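Local atomic coordinates of phosphomethylpyrimidine kinase (Pyrococcus furiosus, PDB entry 2PB9), a protein that probably phosphorylates hydroxymethylpyrimidine and its phosphate and, through the C-terminal ThiN domain that forms this chain, makes thiamine phosphate. Residues 96-101 against 181-186. Residues are numbered along the deposited sequence; the frame is centred on the assembly and turned at random.
Sequences INIRYS and EKIKML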
loop_
_atom_site.group_PDB
_atom_site.type_symbol
_atom_site.label_atom_id
_atom_site.label_comp_id
_atom_site.label_asym_id
_atom_site.label_seq_id
_atom_site.Cartn_x
_atom_site.Cartn_y
_atom_site.Cartn_z
ATOM N N ILE A 96 14.591 -20.934 6.878
ATOM C CA ILE A 96 14.427 -20.059 8.032
ATOM C C ILE A 96 14.064 -18.656 7.560
ATOM O O ILE A 96 14.567 -18.181 6.537
ATOM C CB ILE A 96 15.716 -19.993 8.888
ATOM C CG1 ILE A 96 15.450 -19.201 10.161
ATOM C CG2 ILE A 96 16.842 -19.320 8.115
ATOM C CD1 ILE A 96 16.610 -19.219 11.124
ATOM N N ASN A 97 13.168 -17.994 8.275
ATOM C CA ASN A 97 12.814 -16.651 7.865
ATOM C C ASN A 97 13.386 -15.638 8.845
ATOM O O ASN A 97 13.243 -15.770 10.068
ATOM C CB ASN A 97 11.288 -16.474 7.731
ATOM C CG ASN A 97 10.545 -16.611 9.054
ATOM O OD1 ASN A 97 10.254 -17.720 9.506
ATOM N ND2 ASN A 97 10.232 -15.480 9.680
ATOM N N ILE A 98 14.065 -14.638 8.297
ATOM C CA ILE A 98 14.645 -13.601 9.119
ATOM C C ILE A 98 14.160 -12.240 8.670
ATOM O O ILE A 98 13.625 -12.084 7.573
ATOM C CB ILE A 98 16.173 -13.637 9.062
ATOM C CG1 ILE A 98 16.647 -13.544 7.613
ATOM C CG2 ILE A 98 16.677 -14.922 9.695
ATOM C CD1 ILE A 98 18.170 -13.479 7.475
ATOM N N ARG A 99 14.352 -11.264 9.548
ATOM C CA ARG A 99 13.960 -9.882 9.321
ATOM C C ARG A 99 14.547 -9.288 8.035
ATOM O O ARG A 99 15.653 -9.645 7.624
ATOM C CB ARG A 99 14.409 -9.040 10.520
ATOM C CG ARG A 99 13.741 -7.694 10.630
ATOM C CD ARG A 99 14.053 -7.078 11.961
ATOM N NE ARG A 99 15.470 -6.747 12.078
ATOM C CZ ARG A 99 16.036 -5.665 11.547
ATOM N NH1 ARG A 99 15.305 -4.792 10.860
ATOM N NH2 ARG A 99 17.337 -5.459 11.698
ATOM N N TYR A 100 13.796 -8.384 7.407
ATOM C CA TYR A 100 14.260 -7.711 6.199
ATOM C C TYR A 100 14.558 -6.243 6.515
ATOM O O TYR A 100 13.907 -5.630 7.360
ATOM C CB TYR A 100 13.202 -7.761 5.081
ATOM C CG TYR A 100 13.550 -6.896 3.869
ATOM C CD1 TYR A 100 14.274 -7.417 2.790
ATOM C CD2 TYR A 100 13.236 -5.530 3.847
ATOM C CE1 TYR A 100 14.687 -6.601 1.726
ATOM C CE2 TYR A 100 13.644 -4.706 2.797
ATOM C CZ TYR A 100 14.373 -5.245 1.741
ATOM O OH TYR A 100 14.826 -4.417 0.722
ATOM N N SER A 101 15.553 -5.694 5.829
ATOM C CA SER A 101 15.935 -4.287 5.969
ATOM C C SER A 101 17.044 -4.026 4.954
ATOM O O SER A 101 17.727 -4.963 4.527
ATOM C CB SER A 101 16.417 -3.967 7.393
ATOM O OG SER A 101 17.753 -4.373 7.604
ATOM N N GLU A 181 24.536 -22.290 8.671
ATOM C CA GLU A 181 25.843 -21.849 8.218
ATOM C C GLU A 181 25.752 -20.550 7.429
ATOM O O GLU A 181 26.623 -19.695 7.550
ATOM C CB GLU A 181 26.523 -22.952 7.403
ATOM C CG GLU A 181 26.737 -24.233 8.225
ATOM C CD GLU A 181 27.607 -25.289 7.535
ATOM O OE1 GLU A 181 28.819 -25.031 7.351
ATOM O OE2 GLU A 181 27.083 -26.376 7.189
ATOM N N LYS A 182 24.700 -20.385 6.635
ATOM C CA LYS A 182 24.536 -19.159 5.858
ATOM C C LYS A 182 24.310 -18.014 6.838
ATOM O O LYS A 182 24.807 -16.905 6.655
ATOM C CB LYS A 182 23.315 -19.249 4.934
ATOM C CG LYS A 182 23.290 -20.409 3.971
ATOM C CD LYS A 182 23.884 -20.038 2.638
ATOM C CE LYS A 182 23.886 -21.230 1.693
ATOM N NZ LYS A 182 24.686 -22.376 2.240
ATOM N N ILE A 183 23.536 -18.291 7.880
ATOM C CA ILE A 183 23.231 -17.284 8.881
ATOM C C ILE A 183 24.503 -16.845 9.584
ATOM O O ILE A 183 24.732 -15.650 9.795
ATOM C CB ILE A 183 22.225 -17.826 9.917
ATOM C CG1 ILE A 183 20.906 -18.161 9.218
ATOM C CG2 ILE A 183 22.001 -16.803 11.026
ATOM C CD1 ILE A 183 20.259 -16.979 8.511
ATOM N N LYS A 184 25.329 -17.820 9.950
ATOM C CA LYS A 184 26.588 -17.535 10.618
ATOM C C LYS A 184 27.391 -16.537 9.782
ATOM O O LYS A 184 27.945 -15.575 10.321
ATOM C CB LYS A 184 27.375 -18.833 10.831
ATOM C CG LYS A 184 26.909 -19.667 12.042
ATOM C CD LYS A 184 27.493 -21.081 12.005
ATOM C CE LYS A 184 28.076 -21.518 13.351
ATOM N NZ LYS A 184 27.085 -21.484 14.458
HETATM N N MSE A 185 27.430 -16.759 8.469
HETATM C CA MSE A 185 28.151 -15.875 7.549
HETATM C C MSE A 185 27.615 -14.455 7.654
HETATM O O MSE A 185 28.375 -13.482 7.715
HETATM C CB MSE A 185 27.967 -16.330 6.100
HETATM C CG MSE A 185 28.701 -17.583 5.689
HETATM SE SE MSE A 185 28.286 -18.005 3.827
HETATM C CE MSE A 185 27.429 -19.733 4.092
ATOM N N LEU A 186 26.291 -14.360 7.660
ATOM C CA LEU A 186 25.587 -13.086 7.730
ATOM C C LEU A 186 26.074 -12.205 8.871
ATOM O O LEU A 186 25.748 -11.024 8.935
ATOM C CB LEU A 186 24.086 -13.337 7.869
ATOM C CG LEU A 186 23.170 -12.145 7.613
ATOM C CD1 LEU A 186 23.458 -11.567 6.239
ATOM C CD2 LEU A 186 21.723 -12.589 7.715
#
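Ile96 and Ile98, on strand 94-98, face Ile183 and Leu186 near the C-terminal end of helix 176-185. The backbones stay well apart: the nearest CA atoms, those of Ile96 and Ile183, are 9.3 Å from each other, so the gap is bridged by side chains alone. The extended backbone directs Ile96 and Ile98 to the same face of the sheet and turns the intervening Asn97 away. Ile183 and Leu186, three residues apart, lie on the side facing the strand; Leu186 N bonds to Lys182 O.

All three contacts are apolar and run through methyl groups. Ile183 rests its terminal CD1 over the two strand isoleucines, 4.2 Å from both Ile96 CG2 and Ile98 CD1. Its CG1 arm lies beside the backbone N (chi1 -63°), and the bend at chi2, -59°, completes the reach of CD1 to both partners. Ile96 meets it with the short CG2 branch, the two side chains crossing at a slant. Ile98 makes the closest approach, its CD1 lying 3.7 Å from Leu186 CD2, and here the two side chains meet tip to tip. The long branch of Ile98 is extended beyond CG1 (chi2 176°), which carries CD1 out from the sheet toward the helix.

Phe19 of helix 5-21 touches both Ile96 and Ile183, while Ile108 of helix 102-114 touches Leu186. Asn97, directed away from the helix, bonds through its side chain to the backbone of Gly32 and Asn34. The contact thus packs the C-terminal helix across one face of a central mixed beta-sheet, as part of the buried alpha/beta layer interface of the ThiN domain.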